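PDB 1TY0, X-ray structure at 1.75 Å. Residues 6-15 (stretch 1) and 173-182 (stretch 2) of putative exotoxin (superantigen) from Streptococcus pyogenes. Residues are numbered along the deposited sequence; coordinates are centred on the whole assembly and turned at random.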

ATOM      1  N   ASN A   6      18.576  19.460  -0.403  1.00 27.16           N
ATOM      2  CA  ASN A   6      18.457  18.332  -1.313  1.00 25.25           C
ATOM      3  C   ASN A   6      18.274  17.002  -0.594  1.00 24.20           C
ATOM      4  O   ASN A   6      17.390  16.222  -0.952  1.00 21.62           O
ATOM      5  CB  ASN A   6      19.670  18.241  -2.236  1.00 26.25           C
ATOM      6  CG  ASN A   6      19.550  17.101  -3.224  1.00 26.77           C
ATOM      7  OD1 ASN A   6      18.609  17.053  -4.019  1.00 28.67           O
ATOM      8  ND2 ASN A   6      20.494  16.169  -3.175  1.00 28.05           N
ATOM      9  N   ILE A   7      19.095  16.729   0.419  1.00 22.31           N
ATOM     10  CA  ILE A   7      18.954  15.463   1.128  1.00 22.27           C
ATOM     11  C   ILE A   7      17.573  15.361   1.769  1.00 21.08           C
ATOM     12  O   ILE A   7      17.027  14.269   1.902  1.00 21.36           O
ATOM     13  CB  ILE A   7      20.046  15.267   2.212  1.00 24.31           C
ATOM     14  CG1 ILE A   7      19.894  13.880   2.842  1.00 24.93           C
ATOM     15  CG2 ILE A   7      19.940  16.343   3.277  1.00 24.75           C
ATOM     16  CD1 ILE A   7      20.023  12.742   1.847  1.00 25.68           C
ATOM     17  N   LYS A   8      17.000  16.496   2.156  1.00 21.17           N
ATOM     18  CA  LYS A   8      15.671  16.483   2.755  1.00 21.11           C
ATOM     19  C   LYS A   8      14.632  16.037   1.725  1.00 21.41           C
ATOM     20  O   LYS A   8      13.754  15.227   2.030  1.00 21.27           O
ATOM     21  CB  LYS A   8      15.305  17.870   3.293  1.00 24.41           C
ATOM     22  CG  LYS A   8      16.109  18.287   4.514  1.00 27.26           C
ATOM     23  CD  LYS A   8      15.627  19.625   5.058  1.00 31.22           C
ATOM     24  CE  LYS A   8      16.344  19.990   6.350  1.00 32.44           C
ATOM     25  NZ  LYS A   8      17.815  20.080   6.153  1.00 34.17           N
ATOM     26  N   ASP A   9      14.736  16.569   0.511  1.00 19.58           N
ATOM     27  CA  ASP A   9      13.809  16.215  -0.559  1.00 20.73           C
ATOM     28  C   ASP A   9      13.976  14.749  -0.946  1.00 18.11           C
ATOM     29  O   ASP A   9      13.007  14.076  -1.285  1.00 18.24           O
ATOM     30  CB  ASP A   9      14.037  17.103  -1.785  1.00 23.22           C
ATOM     31  CG  ASP A   9      13.818  18.570  -1.488  1.00 27.06           C
ATOM     32  OD1 ASP A   9      12.820  18.896  -0.811  1.00 27.07           O
ATOM     33  OD2 ASP A   9      14.635  19.400  -1.940  1.00 29.67           O
ATOM     34  N   VAL A  10      15.215  14.267  -0.900  1.00 17.53           N
ATOM     35  CA  VAL A  10      15.511  12.877  -1.224  1.00 16.48           C
ATOM     36  C   VAL A  10      14.830  11.984  -0.190  1.00 17.22           C
ATOM     37  O   VAL A  10      14.203  10.978  -0.529  1.00 16.45           O
ATOM     38  CB  VAL A  10      17.039  12.621  -1.201  1.00 16.88           C
ATOM     39  CG1 VAL A  10      17.333  11.129  -1.276  1.00 17.84           C
ATOM     40  CG2 VAL A  10      17.699  13.353  -2.369  1.00 17.20           C
ATOM     41  N   LYS A  11      14.945  12.367   1.076  1.00 16.55           N
ATOM     42  CA  LYS A  11      14.336  11.597   2.150  1.00 17.15           C
ATOM     43  C   LYS A  11      12.817  11.608   2.007  1.00 18.29           C
ATOM     44  O   LYS A  11      12.154  10.605   2.268  1.00 16.44           O
ATOM     45  CB  LYS A  11      14.771  12.165   3.507  1.00 18.78           C
ATOM     46  CG  LYS A  11      16.271  12.016   3.739  1.00 21.94           C
ATOM     47  CD  LYS A  11      16.784  12.849   4.908  1.00 24.15           C
ATOM     48  CE  LYS A  11      16.542  12.171   6.241  1.00 23.45           C
ATOM     49  NZ  LYS A  11      17.268  12.888   7.331  1.00 19.46           N
ATOM     50  N   LEU A  12      12.265  12.732   1.569  1.00 17.13           N
ATOM     51  CA  LEU A  12      10.823  12.826   1.389  1.00 18.27           C
ATOM     52  C   LEU A  12      10.333  11.845   0.326  1.00 17.28           C
ATOM     53  O   LEU A  12       9.307  11.197   0.509  1.00 17.74           O
ATOM     54  CB  LEU A  12      10.429  14.255   1.017  1.00 22.40           C
ATOM     55  CG  LEU A  12      10.569  15.248   2.175  1.00 24.94           C
ATOM     56  CD1 LEU A  12      10.191  16.650   1.717  1.00 27.06           C
ATOM     57  CD2 LEU A  12       9.668  14.807   3.322  1.00 27.15           C
ATOM     58  N   GLN A  13      11.065  11.733  -0.781  1.00 16.62           N
ATOM     59  CA  GLN A  13      10.679  10.806  -1.842  1.00 16.04           C
ATOM     60  C   GLN A  13      10.747   9.357  -1.352  1.00 14.44           C
ATOM     61  O   GLN A  13       9.919   8.529  -1.721  1.00 14.50           O
ATOM     62  CB  GLN A  13      11.591  10.962  -3.065  1.00 18.78           C
ATOM     63  CG  GLN A  13      11.383  12.250  -3.841  1.00 21.28           C
ATOM     64  CD  GLN A  13       9.955  12.415  -4.319  1.00 20.36           C
ATOM     65  OE1 GLN A  13       9.489  11.688  -5.195  1.00 24.69           O
ATOM     66  NE2 GLN A  13       9.251  13.374  -3.738  1.00 22.07           N
ATOM     67  N   LEU A  14      11.742   9.056  -0.523  1.00 13.41           N
ATOM     68  CA  LEU A  14      11.906   7.707  -0.001  1.00 14.45           C
ATOM     69  C   LEU A  14      10.842   7.365   1.029  1.00 15.23           C
ATOM     70  O   LEU A  14      10.321   6.246   1.046  1.00 14.05           O
ATOM     71  CB  LEU A  14      13.297   7.549   0.611  1.00 15.19           C
ATOM     72  CG  LEU A  14      14.411   7.479  -0.433  1.00 11.99           C
ATOM     73  CD1 LEU A  14      15.774   7.705   0.206  1.00 13.02           C
ATOM     74  CD2 LEU A  14      14.341   6.123  -1.120  1.00 13.22           C
ATOM     75  N   ASN A  15      10.512   8.330   1.882  1.00 13.51           N
ATOM     76  CA  ASN A  15       9.511   8.100   2.908  1.00 16.60           C
ATOM     77  C   ASN A  15       8.184   7.775   2.240  1.00 17.47           C
ATOM     78  O   ASN A  15       7.486   6.845   2.645  1.00 20.16           O
ATOM     79  CB  ASN A  15       9.376   9.327   3.811  1.00 18.30           C
ATOM     80  CG  ASN A  15       8.650   9.012   5.099  1.00 23.03           C
ATOM     81  OD1 ASN A  15       7.428   9.130   5.182  1.00 28.76           O
ATOM     82  ND2 ASN A  15       9.399   8.577   6.106  1.00 23.33           N
ATOM     83  N   ASN A 173      22.395   0.949  -0.736  1.00 18.49           N
ATOM     84  CA  ASN A 173      22.264   2.341  -0.331  1.00 17.98           C
ATOM     85  C   ASN A 173      20.839   2.567   0.172  1.00 16.95           C
ATOM     86  O   ASN A 173      19.874   2.247  -0.521  1.00 17.32           O
ATOM     87  CB  ASN A 173      22.560   3.239  -1.536  1.00 17.63           C
ATOM     88  CG  ASN A 173      22.394   4.713  -1.234  1.00 17.49           C
ATOM     89  OD1 ASN A 173      22.336   5.129  -0.080  1.00 16.95           O
ATOM     90  ND2 ASN A 173      22.340   5.520  -2.286  1.00 20.80           N
ATOM     91  N   LEU A 174      20.706   3.103   1.381  1.00 16.87           N
ATOM     92  CA  LEU A 174      19.389   3.352   1.965  1.00 16.26           C
ATOM     93  C   LEU A 174      18.792   4.690   1.546  1.00 15.31           C
ATOM     94  O   LEU A 174      17.615   4.960   1.783  1.00 13.61           O
ATOM     95  CB  LEU A 174      19.473   3.276   3.494  1.00 16.08           C
ATOM     96  CG  LEU A 174      19.600   1.859   4.063  1.00 17.63           C
ATOM     97  CD1 LEU A 174      19.882   1.929   5.557  1.00 15.99           C
ATOM     98  CD2 LEU A 174      18.318   1.079   3.790  1.00 16.07           C
ATOM     99  N   TYR A 175      19.606   5.528   0.916  1.00 14.48           N
ATOM    100  CA  TYR A 175      19.146   6.835   0.469  1.00 13.75           C
ATOM    101  C   TYR A 175      19.281   6.895  -1.048  1.00 15.00           C
ATOM    102  O   TYR A 175      19.793   7.865  -1.607  1.00 15.74           O
ATOM    103  CB  TYR A 175      19.979   7.922   1.156  1.00 13.61           C
ATOM    104  CG  TYR A 175      19.692   8.006   2.642  1.00 13.90           C
ATOM    105  CD1 TYR A 175      20.360   7.182   3.552  1.00 17.08           C
ATOM    106  CD2 TYR A 175      18.696   8.845   3.127  1.00 15.55           C
ATOM    107  CE1 TYR A 175      20.029   7.192   4.913  1.00 14.87           C
ATOM    108  CE2 TYR A 175      18.360   8.869   4.481  1.00 14.04           C
ATOM    109  CZ  TYR A 175      19.026   8.042   5.367  1.00 14.36           C
ATOM    110  OH  TYR A 175      18.671   8.060   6.701  1.00 14.69           O
ATOM    111  N   ASP A 176      18.792   5.842  -1.697  1.00 14.18           N
ATOM    112  CA  ASP A 176      18.864   5.706  -3.147  1.00 14.18           C
ATOM    113  C   ASP A 176      17.729   6.347  -3.943  1.00 15.02           C
ATOM    114  O   ASP A 176      16.890   5.651  -4.523  1.00 14.86           O
ATOM    115  CB  ASP A 176      18.991   4.220  -3.509  1.00 15.33           C
ATOM    116  CG  ASP A 176      17.842   3.374  -2.971  1.00 16.21           C
ATOM    117  OD1 ASP A 176      17.325   3.677  -1.875  1.00 15.35           O
ATOM    118  OD2 ASP A 176      17.471   2.388  -3.646  1.00 16.01           O
ATOM    119  N   ALA A 177      17.715   7.677  -3.983  1.00 14.08           N
ATOM    120  CA  ALA A 177      16.702   8.399  -4.742  1.00 13.95           C
ATOM    121  C   ALA A 177      17.097   9.853  -4.948  1.00 14.52           C
ATOM    122  O   ALA A 177      18.022  10.350  -4.306  1.00 14.14           O
ATOM    123  CB  ALA A 177      15.354   8.337  -4.025  1.00 15.28           C
ATOM    124  N   THR A 178      16.399  10.515  -5.866  1.00 13.70           N
ATOM    125  CA  THR A 178      16.602  11.934  -6.125  1.00 14.56           C
ATOM    126  C   THR A 178      15.260  12.541  -5.729  1.00 15.78           C
ATOM    127  O   THR A 178      14.310  11.813  -5.444  1.00 16.08           O
ATOM    128  CB  THR A 178      16.860  12.247  -7.620  1.00 14.05           C
ATOM    129  OG1 THR A 178      15.653  12.054  -8.367  1.00 14.31           O
ATOM    130  CG2 THR A 178      17.944  11.342  -8.177  1.00 13.87           C
ATOM    131  N   SER A 179      15.173  13.863  -5.713  1.00 16.59           N
ATOM    132  CA  SER A 179      13.933  14.522  -5.336  1.00 18.49           C
ATOM    133  C   SER A 179      12.817  14.293  -6.354  1.00 19.11           C
ATOM    134  O   SER A 179      11.665  14.643  -6.100  1.00 21.66           O
ATOM    135  CB  SER A 179      14.172  16.025  -5.169  1.00 18.21           C
ATOM    136  OG  SER A 179      14.584  16.608  -6.394  1.00 18.74           O
ATOM    137  N   SER A 180      13.161  13.699  -7.496  1.00 18.17           N
ATOM    138  CA  SER A 180      12.200  13.437  -8.567  1.00 18.85           C
ATOM    139  C   SER A 180      11.808  11.966  -8.722  1.00 18.59           C
ATOM    140  O   SER A 180      10.900  11.642  -9.483  1.00 18.65           O
ATOM    141  CB  SER A 180      12.769  13.918  -9.910  1.00 19.50           C
ATOM    142  OG  SER A 180      12.955  15.322  -9.940  1.00 24.24           O
ATOM    143  N   SER A 181      12.497  11.082  -8.007  1.00 17.08           N
ATOM    144  CA  SER A 181      12.248   9.644  -8.092  1.00 17.06           C
ATOM    145  C   SER A 181      10.826   9.174  -7.781  1.00 15.81           C
ATOM    146  O   SER A 181      10.256   9.532  -6.749  1.00 16.72           O
ATOM    147  CB  SER A 181      13.213   8.893  -7.171  1.00 14.60           C
ATOM    148  OG  SER A 181      14.562   9.134  -7.523  1.00 14.26           O
ATOM    149  N   THR A 182      10.279   8.358  -8.682  1.00 16.05           N
ATOM    150  CA  THR A 182       8.947   7.769  -8.527  1.00 15.49           C
ATOM    151  C   THR A 182       9.158   6.393  -7.900  1.00 14.55           C
ATOM    152  O   THR A 182      10.293   5.939  -7.783  1.00 12.80           O
ATOM    153  CB  THR A 182       8.255   7.534  -9.887  1.00 14.17           C
ATOM    154  OG1 THR A 182       9.021   6.599 -10.660  1.00 14.74           O
ATOM    155  CG2 THR A 182       8.123   8.835 -10.656  1.00 16.73           C
TER
HETATM  156  O   HOH W   1      17.603  15.462  -5.825  1.00 26.26           O
HETATM  157  O   HOH W   2       8.606   8.413  -4.514  1.00 30.25           O

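Residues 6-15 form a helix that packs against an irregular segment, residues 173-182. No clear direct hydrogen bond crosses the contact; it is made of side-chain packing, much of it against backbone atoms of the segment.

Leu14 (chi1 m, chi2 t) points its CA-to-CB bond toward the segment. In this rotamer CD1 lies 3.5 Å from Tyr175 CA, while CD2 lies 3.8 Å from Ala177 CB. The CA-to-CB bond of Ala177 also points toward the helix. Val10 is t, which places CG1 3.2 Å from Ala177 O, a tight approach, and CG2 4.2 Å from Thr178 CA.

The CA-to-CB bond of Tyr175 runs sideways, but chi1 m brings its ring nearer the helix. Lys11 CG meets the ring edge, 3.8 Å from Tyr175 CE2. The CA-to-CB bond of Ile7 points away, yet with chi1 t and chi2 p its CD1 comes within 4.3 Å of Tyr175 CD2.

Gln13 (chi1 m, chi2 m) folds its chain over the turn from Thr178 to Ser181, with CG 3.3 Å from Ser179 O. Its amide is probably turned over in the model.

The turn is held from within. Ser181 OG, at chi1 m, accepts from Thr178 N at 2.8 Å. Thr178 OG1, at chi1 p, accepts from Ser180 N at 3.1 Å.

Water 1 bridges the stretches: it donates to Asn6 OD1 (2.6 Å from its O) and accepts from Ser179 N (2.9 Å).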